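Local coordinates for signal recognition particle 54 kDa protein (Aeropyrum pernix, PDB 7EPK) that is an SRP54-type protein of the signal recognition particle, combining a helical bundle, a GTPase domain of the P-loop class and a helical signal-peptide-binding domain, at residues I358-G361 / A362-G366; R398-G402 / S403-V407. All coordinates share one frame; numbering follows the deposited sequence.

Contact 1: residues I358-G361 / A362-G366; sequences IDEG and ALKLG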
ATOM      1  N   ILE A 358     -10.858  -8.454 -41.389  1.00117.67           N
ATOM      2  CA  ILE A 358     -11.130  -7.582 -42.574  1.00109.69           C
ATOM      3  C   ILE A 358      -9.831  -6.853 -42.960  1.00113.64           C
ATOM      4  O   ILE A 358      -9.401  -6.983 -44.131  1.00114.94           O
ATOM      5  CB  ILE A 358     -12.297  -6.608 -42.301  1.00103.36           C
ATOM      6  CG1 ILE A 358     -13.655  -7.314 -42.376  1.00 99.05           C
ATOM      7  CG2 ILE A 358     -12.250  -5.418 -43.255  1.00103.38           C
ATOM      8  CD1 ILE A 358     -14.102  -7.967 -41.099  1.00 92.72           C
ATOM      9  N   ASP A 359      -9.237  -6.108 -42.020  1.00115.83           N
ATOM     10  CA  ASP A 359      -7.923  -5.419 -42.179  1.00118.27           C
ATOM     11  C   ASP A 359      -6.945  -5.933 -41.108  1.00136.48           C
ATOM     12  O   ASP A 359      -7.033  -5.478 -39.948  1.00159.31           O
ATOM     13  CB  ASP A 359      -8.070  -3.897 -42.112  1.00106.21           C
ATOM     14  CG  ASP A 359      -6.765  -3.126 -42.253  1.00113.17           C
ATOM     15  OD1 ASP A 359      -5.844  -3.641 -42.916  1.00114.72           O
ATOM     16  OD2 ASP A 359      -6.678  -2.007 -41.701  1.00121.75           O
ATOM     17  N   GLU A 360      -6.043  -6.839 -41.498  1.00141.29           N
ATOM     18  CA  GLU A 360      -4.983  -7.435 -40.636  1.00131.39           C
ATOM     19  C   GLU A 360      -4.116  -6.313 -40.041  1.00126.79           C
ATOM     20  O   GLU A 360      -3.714  -6.448 -38.867  1.00117.26           O
ATOM     21  CB  GLU A 360      -4.190  -8.451 -41.467  1.00132.21           C
ATOM     22  CG  GLU A 360      -2.742  -8.639 -41.039  1.00131.47           C
ATOM     23  CD  GLU A 360      -1.697  -8.349 -42.109  1.00126.94           C
ATOM     24  OE1 GLU A 360      -0.574  -8.863 -41.980  1.00123.08           O
ATOM     25  OE2 GLU A 360      -1.995  -7.596 -43.057  1.00121.82           O
ATOM     26  N   GLY A 361      -3.869  -5.244 -40.811  1.00122.66           N
ATOM     27  CA  GLY A 361      -2.968  -4.129 -40.453  1.00123.85           C
ATOM     28  C   GLY A 361      -3.662  -3.030 -39.662  1.00122.39           C
ATOM     29  O   GLY A 361      -3.083  -1.931 -39.579  1.00112.21           O
ATOM     30  N   ALA A 362      -4.847  -3.313 -39.104  1.00126.38           N
ATOM     31  CA  ALA A 362      -5.608  -2.426 -38.190  1.00125.62           C
ATOM     32  C   ALA A 362      -5.142  -2.646 -36.744  1.00124.14           C
ATOM     33  O   ALA A 362      -4.964  -1.637 -36.039  1.00128.92           O
ATOM     34  CB  ALA A 362      -7.093  -2.667 -38.325  1.00125.01           C
ATOM     35  N   LEU A 363      -4.978  -3.908 -36.317  1.00125.86           N
ATOM     36  CA  LEU A 363      -4.505  -4.285 -34.950  1.00119.12           C
ATOM     37  C   LEU A 363      -3.049  -4.771 -35.007  1.00116.91           C
ATOM     38  O   LEU A 363      -2.693  -5.626 -34.164  1.00103.51           O
ATOM     39  CB  LEU A 363      -5.411  -5.371 -34.353  1.00112.51           C
ATOM     40  CG  LEU A 363      -6.905  -5.053 -34.342  1.00114.21           C
ATOM     41  CD1 LEU A 363      -7.674  -6.095 -33.542  1.00104.76           C
ATOM     42  CD2 LEU A 363      -7.159  -3.653 -33.794  1.00120.84           C
ATOM     43  N   LYS A 364      -2.250  -4.232 -35.942  1.00116.17           N
ATOM     44  CA  LYS A 364      -0.807  -4.557 -36.122  1.00109.87           C
ATOM     45  C   LYS A 364      -0.009  -3.253 -36.294  1.00100.46           C
ATOM     46  O   LYS A 364       0.697  -3.082 -37.305  1.00106.00           O
ATOM     47  CB  LYS A 364      -0.635  -5.531 -37.292  1.00111.18           C
ATOM     48  CG  LYS A 364       0.342  -6.670 -37.028  1.00112.49           C
ATOM     49  CD  LYS A 364       1.074  -7.148 -38.267  1.00113.71           C
ATOM     50  CE  LYS A 364       1.046  -8.651 -38.430  1.00115.74           C
ATOM     51  NZ  LYS A 364      -0.327  -9.159 -38.672  1.00118.31           N
ATOM     52  N   LEU A 365      -0.139  -2.347 -35.332  1.00 90.58           N
ATOM     53  CA  LEU A 365       0.650  -1.094 -35.255  1.00 90.70           C
ATOM     54  C   LEU A 365       1.753  -1.366 -34.224  1.00 93.53           C
ATOM     55  O   LEU A 365       1.513  -2.225 -33.342  1.00 83.52           O
ATOM     56  CB  LEU A 365      -0.264   0.067 -34.835  1.00 81.20           C
ATOM     57  CG  LEU A 365      -1.421   0.462 -35.757  1.00 77.15           C
ATOM     58  CD1 LEU A 365      -2.102  -0.735 -36.397  1.00 83.61           C
ATOM     59  CD2 LEU A 365      -2.458   1.277 -34.998  1.00 78.70           C
ATOM     60  N   GLY A 366       2.908  -0.694 -34.325  1.00103.83           N
ATOM     61  CA  GLY A 366       4.008  -0.800 -33.340  1.00104.93           C
ATOM     62  C   GLY A 366       3.605  -0.210 -31.997  1.00 98.81           C
ATOM     63  O   GLY A 366       2.455   0.203 -31.857  1.00101.56           O
TER

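Contact 2: residues R398-G402 / S403-V407; sequences RIAIG and SGTSV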
ATOM      1  N   ARG A 398       0.517  22.557 -37.999  1.00 83.70           N
ATOM      2  CA  ARG A 398       0.412  22.982 -36.567  1.00 89.51           C
ATOM      3  C   ARG A 398       0.429  21.736 -35.680  1.00 86.07           C
ATOM      4  O   ARG A 398       1.093  21.782 -34.623  1.00 90.17           O
ATOM      5  CB  ARG A 398      -0.849  23.803 -36.259  1.00 91.42           C
ATOM      6  CG  ARG A 398      -0.977  24.249 -34.800  1.00 90.07           C
ATOM      7  CD  ARG A 398      -2.326  24.861 -34.401  1.00 88.66           C
ATOM      8  NE  ARG A 398      -3.486  24.053 -34.792  1.00 88.88           N
ATOM      9  CZ  ARG A 398      -3.902  22.946 -34.177  1.00 81.38           C
ATOM     10  NH1 ARG A 398      -3.268  22.489 -33.112  1.00 85.34           N
ATOM     11  NH2 ARG A 398      -4.949  22.288 -34.637  1.00 77.78           N
ATOM     12  N   ILE A 399      -0.261  20.674 -36.112  1.00 76.95           N
ATOM     13  CA  ILE A 399      -0.440  19.410 -35.340  1.00 71.35           C
ATOM     14  C   ILE A 399       0.940  18.759 -35.162  1.00 73.03           C
ATOM     15  O   ILE A 399       1.311  18.452 -34.009  1.00 76.09           O
ATOM     16  CB  ILE A 399      -1.493  18.509 -36.024  1.00 65.89           C
ATOM     17  CG1 ILE A 399      -2.891  19.130 -35.936  1.00 62.03           C
ATOM     18  CG2 ILE A 399      -1.483  17.097 -35.460  1.00 67.33           C
ATOM     19  CD1 ILE A 399      -3.920  18.462 -36.810  1.00 64.87           C
ATOM     20  N   ALA A 400       1.703  18.634 -36.249  1.00 82.07           N
ATOM     21  CA  ALA A 400       3.069  18.052 -36.273  1.00 87.35           C
ATOM     22  C   ALA A 400       3.997  18.710 -35.233  1.00 84.93           C
ATOM     23  O   ALA A 400       4.765  17.967 -34.581  1.00 78.00           O
ATOM     24  CB  ALA A 400       3.645  18.181 -37.662  1.00 93.27           C
ATOM     25  N   ILE A 401       3.949  20.045 -35.102  1.00 91.80           N
ATOM     26  CA  ILE A 401       4.820  20.863 -34.194  1.00 94.44           C
ATOM     27  C   ILE A 401       4.478  20.527 -32.742  1.00 85.84           C
ATOM     28  O   ILE A 401       5.388  20.114 -32.012  1.00 79.89           O
ATOM     29  CB  ILE A 401       4.673  22.382 -34.458  1.00109.38           C
ATOM     30  CG1 ILE A 401       5.598  22.876 -35.580  1.00112.74           C
ATOM     31  CG2 ILE A 401       4.888  23.192 -33.177  1.00103.75           C
ATOM     32  CD1 ILE A 401       5.330  22.280 -36.952  1.00106.87           C
ATOM     33  N   GLY A 402       3.212  20.717 -32.362  1.00 79.65           N
ATOM     34  CA  GLY A 402       2.719  20.530 -30.989  1.00 76.97           C
ATOM     35  C   GLY A 402       3.091  19.163 -30.445  1.00 87.32           C
ATOM     36  O   GLY A 402       3.299  19.065 -29.207  1.00 93.56           O
ATOM     37  N   SER A 403       3.185  18.140 -31.306  1.00 76.98           N
ATOM     38  CA  SER A 403       3.354  16.726 -30.881  1.00 74.70           C
ATOM     39  C   SER A 403       4.662  16.101 -31.390  1.00 72.52           C
ATOM     40  O   SER A 403       4.763  14.874 -31.319  1.00 70.80           O
ATOM     41  CB  SER A 403       2.184  15.931 -31.334  1.00 77.01           C
ATOM     42  OG  SER A 403       2.210  15.815 -32.742  1.00 85.74           O
ATOM     43  N   GLY A 404       5.623  16.894 -31.873  1.00 80.72           N
ATOM     44  CA  GLY A 404       6.974  16.425 -32.248  1.00 78.28           C
ATOM     45  C   GLY A 404       6.929  15.321 -33.291  1.00 77.09           C
ATOM     46  O   GLY A 404       7.520  14.247 -33.043  1.00 82.78           O
ATOM     47  N   THR A 405       6.265  15.564 -34.423  1.00 73.18           N
ATOM     48  CA  THR A 405       5.997  14.529 -35.462  1.00 81.02           C
ATOM     49  C   THR A 405       6.066  15.134 -36.871  1.00 86.78           C
ATOM     50  O   THR A 405       6.151  16.387 -36.990  1.00 83.19           O
ATOM     51  CB  THR A 405       4.625  13.867 -35.259  1.00 81.88           C
ATOM     52  OG1 THR A 405       3.628  14.886 -35.146  1.00 72.54           O
ATOM     53  CG2 THR A 405       4.571  12.962 -34.045  1.00 79.63           C
ATOM     54  N   SER A 406       6.005  14.268 -37.893  1.00 80.77           N
ATOM     55  CA  SER A 406       6.069  14.649 -39.327  1.00 80.05           C
ATOM     56  C   SER A 406       4.675  15.009 -39.847  1.00 84.29           C
ATOM     57  O   SER A 406       3.685  14.362 -39.463  1.00 84.56           O
ATOM     58  CB  SER A 406       6.694  13.570 -40.160  1.00 79.23           C
ATOM     59  OG  SER A 406       5.794  12.493 -40.346  1.00 77.68           O
ATOM     60  N   VAL A 407       4.625  16.002 -40.729  1.00 91.32           N
ATOM     61  CA  VAL A 407       3.394  16.454 -41.429  1.00 88.82           C
ATOM     62  C   VAL A 407       2.814  15.253 -42.180  1.00 84.40           C
ATOM     63  O   VAL A 407       1.610  15.275 -42.456  1.00 90.00           O
ATOM     64  CB  VAL A 407       3.711  17.648 -42.353  1.00100.22           C
ATOM     65  CG1 VAL A 407       4.538  17.249 -43.579  1.00105.19           C
ATOM     66  CG2 VAL A 407       2.450  18.390 -42.757  1.00104.62           C
TER

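Contact 1: residues I358-G361 / A362-G366
E360 and K364 meet at their charged ends on the outer side of a tight turn. E360 OE1 lies 3.3 Å from K364 NZ, a salt bridge whose hydrogen bond is weak. The two side chains cross at a slant, each on a bent chain. A chi1 of 151° swings E360 CG roughly opposite the backbone N, and the chain then bends at chi2. K364 bends at each of its later torsions, which folds its ammonium back toward the glutamate. K364 NZ also lies 3.4 Å from E360 CG, beside the aliphatic part of the chain. Both residues are exposed, so solvent probably weakens this pairing.

D359 works on the backbone. A362 N donates to D359 O at 3.2 Å, from above the carbonyl plane. The carboxylate of D359 bends over the same turn. D359 OD1 accepts a weak bond from G361 N at 3.3 Å, while D359 OD2 rests 3.5 Å from A362 CB. L365 CD1 lies 3.5 Å from G361 O. L363 packs on helix 350-356, and A362 O accepts a bond from Y416 in helix 409-423. The result is a type I beta turn over D359-A362 with a weakly closed Asx turn at D359, set in the loop that joins helices 350-356 and 367-379.

Contact 2: residues R398-G402 / S403-V407
S403 and T405 both place their hydroxyls between the backbone N and the carbonyl carbon, with chi1 at 69° and 52°. This turns S403 OG and T405 OG1 back toward the last turn of helix 393-402. The backbone there forms a Schellman motif, with G404 as its C-prime residue. T405 N donates to A400 O at 2.8 Å, in the carbonyl plane. Inside that bond, G404 N donates to I401 O at 3.2 Å, from above the carbonyl plane. The positive phi of G404 (57°) reverses the chain and suits glycine.

The two hydroxyls lie close to carbonyls of the last helical turn. S403 OG is 3.1 Å from I399 O, which also takes a weak bond from S403 N. T405 OG1 lies 3.3 Å from A400 O and makes at most a weak bond there. The two hydroxyls are also hydrogen-bonded to each other, and either could be the donor. Which proton goes to which carbonyl is therefore not settled. A400 O is approached by both the amide and the hydroxyl of T405.

The methyl of A400 is buried under the returning chain. V407 packs back on K393 and M396 of the same helix, while R398 forms a salt bridge with E384. I399, S403 and T405 all touch I376 of helix 367-379, so the helix end sits against that neighbour. S406 weakly caps D409 N at the start of helix 409-423, so the segment ends one helix and leads into the next. Under this bend, A400 CB lies 3.9 Å from V407 N, while S403 OG and T405 OG1 are 2.9 Å apart.

Contacts 1 and 2 are two separate chain turns in the signal peptide binding domain. They come in series along the chain. Their centres are 24 Å apart, and their nearest atoms are about 13 Å apart, so they do not touch. Two helices relate them. Helix 367-379 follows contact 1, where L365 packs on M370 and W373, and it carries I376, which meets contact 2. Helix 409-423 follows contact 2 and carries Y416 and L420, which meet contact 1. The centres of contacts 1 and 2 lie about 39 and 40 Å from the centre of the chain. The guanosine-5'-diphosphate pocket is in the GTPase domain, and neither contact belongs to it.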